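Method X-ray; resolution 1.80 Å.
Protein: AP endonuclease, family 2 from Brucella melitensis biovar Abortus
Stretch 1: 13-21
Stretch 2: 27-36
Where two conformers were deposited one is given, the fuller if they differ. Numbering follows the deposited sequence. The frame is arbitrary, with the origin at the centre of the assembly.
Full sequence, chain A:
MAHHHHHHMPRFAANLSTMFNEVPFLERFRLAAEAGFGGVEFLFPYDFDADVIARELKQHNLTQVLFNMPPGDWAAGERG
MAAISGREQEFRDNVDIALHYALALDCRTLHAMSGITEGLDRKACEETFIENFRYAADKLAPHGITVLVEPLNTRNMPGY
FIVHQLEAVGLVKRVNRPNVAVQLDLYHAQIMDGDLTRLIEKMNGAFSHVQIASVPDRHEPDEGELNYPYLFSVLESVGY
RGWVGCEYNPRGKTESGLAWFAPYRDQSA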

# COMPACT_ATOMS: atom_id res chain seq x y z
N ALA A 13 9.71 0.94 -5.47
CA ALA A 13 8.64 0.94 -6.46
C ALA A 13 8.08 2.36 -6.57
O ALA A 13 7.72 2.96 -5.55
CB ALA A 13 7.53 0.02 -6.01
N ALA A 14 8.03 2.90 -7.78
CA ALA A 14 7.40 4.20 -8.02
C ALA A 14 5.89 4.06 -7.83
O ALA A 14 5.29 3.08 -8.29
CB ALA A 14 7.72 4.70 -9.44
N ASN A 15 5.28 4.98 -7.09
CA ASN A 15 3.82 5.05 -7.02
C ASN A 15 3.27 5.92 -8.17
O ASN A 15 3.45 7.15 -8.18
CB ASN A 15 3.34 5.53 -5.65
CG ASN A 15 1.85 5.42 -5.49
OD1 ASN A 15 1.11 6.02 -6.27
ND2 ASN A 15 1.38 4.64 -4.49
N LEU A 16 2.62 5.29 -9.14
CA LEU A 16 2.15 5.98 -10.35
C LEU A 16 0.85 6.77 -10.14
O LEU A 16 0.41 7.44 -11.07
CB LEU A 16 2.00 4.99 -11.51
CG LEU A 16 3.21 4.11 -11.80
CD1 LEU A 16 2.98 3.32 -13.11
CD2 LEU A 16 4.56 4.91 -11.92
N SER A 17 0.23 6.68 -8.96
CA SER A 17 -0.91 7.51 -8.63
C SER A 17 -0.41 8.87 -8.15
O SER A 17 -1.02 9.90 -8.46
CB SER A 17 -1.80 6.85 -7.54
OG SER A 17 -2.40 5.64 -8.02
N THR A 18 0.70 8.89 -7.41
CA THR A 18 1.23 10.16 -6.83
C THR A 18 2.43 10.75 -7.58
O THR A 18 2.66 11.98 -7.53
CB THR A 18 1.58 10.00 -5.34
OG1 THR A 18 2.71 9.14 -5.16
CG2 THR A 18 0.35 9.51 -4.50
N MET A 19 3.21 9.90 -8.25
CA MET A 19 4.39 10.33 -9.02
C MET A 19 4.12 10.35 -10.49
O MET A 19 3.21 9.67 -10.97
CB MET A 19 5.61 9.44 -8.76
CG MET A 19 6.05 9.36 -7.30
SD MET A 19 7.35 8.19 -6.97
CE MET A 19 8.69 8.84 -8.01
N PHE A 20 4.94 11.12 -11.22
CA PHE A 20 4.85 11.23 -12.67
C PHE A 20 3.51 11.78 -13.17
O PHE A 20 3.11 11.51 -14.32
CB PHE A 20 5.19 9.88 -13.32
CG PHE A 20 6.57 9.41 -13.02
CD1 PHE A 20 7.66 10.00 -13.62
CD2 PHE A 20 6.78 8.38 -12.11
CE1 PHE A 20 8.93 9.57 -13.34
CE2 PHE A 20 8.03 7.94 -11.83
CZ PHE A 20 9.13 8.54 -12.45
N ASN A 21 2.85 12.61 -12.36
CA ASN A 21 1.54 13.16 -12.72
C ASN A 21 1.64 14.27 -13.77
O ASN A 21 0.63 14.85 -14.20
CB ASN A 21 0.78 13.68 -11.49
CG ASN A 21 0.17 12.59 -10.65
OD1 ASN A 21 0.60 11.41 -10.65
ND2 ASN A 21 -0.87 12.99 -9.91
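Stretch 2, residues 27-36: ERFRLAAEAG

The most unusual feature of this contact is a single arginine that reaches into the carbonyls of a loop: Arg-28 extends from the helix of stretch 2 and places its guanidinium among the backbone carbonyls of Leu-16, Ser-17, Met-19 and Phe-20; its NE and NH2 are also bonded elsewhere in the structure. Its NH1 donates a hydrogen bond to Leu-16 O (2.8 Å, N-H...O angle 157°), with that oxygen at the edge of the guanidinium, near its plane, where an N-H can point at it. A water widens the attachment, accepting from Arg-28 NH1 at 3.2 Å and donating to Ser-17 O at 2.9 Å. Phe-20 O lies 3.2 Å from Arg-28 NE, and Met-19 O rests 3.6 Å from Arg-28 CD. The side chain can reach this far because it is nearly straight, with chi1 m and chi2 and chi3 both t.

Stretch 1 leaves a strand at residues 13-15 and turns at once. Met-19 N bonds back to Asn-15 O at 2.8 Å, while Asn-15 OD1 accepts from Ser-17 N (2.9 Å) and Thr-18 N (3.1 Å), so one side chain fastens the start of the turn. Phe-20 then takes positive phi (60/30). Stretch 2 is helical from its first residue through most of its length, with bonds such as Ala-32 N to Arg-28 O (3.0 Å) and Glu-34 N to Arg-30 O (2.9 Å). The two segments run in opposite senses: the CA atoms of Phe-20 and Arg-28 are 5.8 Å apart, those of Ala-14 and Ala-32 6.4 Å, so the helix advances back along the loop toward the strand.

Beyond the polar anchor the contact is apolar. Phe-20 (chi1 m) lays its ring along the helix, one face covered by backbone atoms of Leu-31 and Ala-32. Its CD1 meets Leu-31 CB at 3.7 Å, its CZ comes within 3.8 Å of Ala-32 CA, and Ala-35 CB approaches the ring edge, 4.1 Å from Phe-20 CZ. Strand, loop and ring converge on Ala-32: its CB lies 4.0 Å from Ala-14 CB, 3.9 Å from Leu-16 CD2 and 3.9 Å from Phe-20 CE2. Leu-16 (chi1 m, chi2 t) sends CD1 over the face of the Phe-29 ring, 3.6 Å from its centroid and 10° off the normal, a CH-pi contact. The CA-to-CB bond of Phe-29 points away from stretch 1, yet the end of its side chain comes nearer and supplies that face. Together the two stretches bury 471 Å².

Away from the contact, Arg-30 and Glu-34 face each other one turn apart and form a salt bridge, Arg-30 NH1 to Glu-34 OE2 3.1 Å. The helix closes in a Schellman motif at Gly-36, where positive phi (94/16) would jam a CB against the preceding carbonyl oxygen; Gly-36 N still bonds to Ala-33 O at 3.0 Å.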

# COMPACT_ATOMS: atom_id res chain seq x y z
N GLU A 27 1.16 6.71 -19.57
CA GLU A 27 2.50 7.19 -19.92
C GLU A 27 3.49 7.09 -18.74
O GLU A 27 4.72 7.18 -18.94
CB GLU A 27 2.42 8.63 -20.45
CG GLU A 27 1.86 8.74 -21.90
CD GLU A 27 1.54 10.15 -22.37
OE1 GLU A 27 0.52 10.32 -23.09
OE2 GLU A 27 2.30 11.09 -22.01
N ARG A 28 2.98 6.88 -17.53
CA ARG A 28 3.81 6.89 -16.30
C ARG A 28 4.70 5.65 -16.18
O ARG A 28 5.76 5.71 -15.57
CB ARG A 28 2.94 7.06 -15.04
CG ARG A 28 2.14 8.37 -15.12
CD ARG A 28 1.29 8.67 -13.88
NE ARG A 28 0.38 9.76 -14.18
CZ ARG A 28 -0.79 9.97 -13.61
NH1 ARG A 28 -1.20 9.19 -12.60
NH2 ARG A 28 -1.52 11.01 -14.00
N PHE A 29 4.27 4.54 -16.79
CA PHE A 29 5.03 3.30 -16.73
C PHE A 29 6.40 3.46 -17.39
O PHE A 29 7.44 3.15 -16.77
CB PHE A 29 4.25 2.15 -17.37
CG PHE A 29 2.98 1.78 -16.62
CD1 PHE A 29 2.99 0.75 -15.69
CD2 PHE A 29 1.80 2.46 -16.85
CE1 PHE A 29 1.84 0.40 -15.00
CE2 PHE A 29 0.64 2.13 -16.17
CZ PHE A 29 0.67 1.11 -15.23
N ARG A 30 6.42 4.00 -18.61
CA ARG A 30 7.67 4.28 -19.31
C ARG A 30 8.56 5.27 -18.53
O ARG A 30 9.78 5.09 -18.42
CB ARG A 30 7.38 4.86 -20.68
CG ARG A 30 8.66 5.18 -21.49
CD ARG A 30 8.37 5.73 -22.89
NE ARG A 30 7.60 6.99 -22.86
CZ ARG A 30 8.12 8.20 -22.67
NH1 ARG A 30 9.42 8.38 -22.47
NH2 ARG A 30 7.31 9.26 -22.67
N LEU A 31 7.96 6.33 -18.02
CA LEU A 31 8.76 7.30 -17.27
C LEU A 31 9.42 6.71 -16.00
O LEU A 31 10.57 7.02 -15.68
CB LEU A 31 7.95 8.55 -16.96
CG LEU A 31 7.46 9.39 -18.14
CD1 LEU A 31 6.87 10.70 -17.56
CD2 LEU A 31 8.54 9.69 -19.17
N ALA A 32 8.70 5.84 -15.29
CA ALA A 32 9.22 5.17 -14.12
C ALA A 32 10.36 4.25 -14.49
O ALA A 32 11.39 4.26 -13.85
CB ALA A 32 8.09 4.36 -13.39
N ALA A 33 10.19 3.48 -15.56
CA ALA A 33 11.25 2.58 -16.02
C ALA A 33 12.51 3.35 -16.49
O ALA A 33 13.64 2.96 -16.17
CB ALA A 33 10.73 1.64 -17.12
N GLU A 34 12.31 4.46 -17.21
CA GLU A 34 13.45 5.29 -17.68
C GLU A 34 14.17 5.97 -16.52
O GLU A 34 15.37 6.26 -16.63
CB GLU A 34 12.98 6.32 -18.72
CG GLU A 34 12.61 5.70 -20.09
CD GLU A 34 12.08 6.72 -21.09
OE1 GLU A 34 12.00 7.92 -20.73
OE2 GLU A 34 11.75 6.32 -22.24
N ALA A 35 13.47 6.18 -15.40
CA ALA A 35 14.05 6.78 -14.19
C ALA A 35 14.78 5.70 -13.38
O ALA A 35 15.42 6.01 -12.41
CB ALA A 35 12.96 7.49 -13.33
N GLY A 36 14.67 4.44 -13.81
CA GLY A 36 15.38 3.33 -13.19
C GLY A 36 14.63 2.56 -12.12
O GLY A 36 15.25 1.83 -11.35
O HOH W 1 -3.30 9.67 -10.22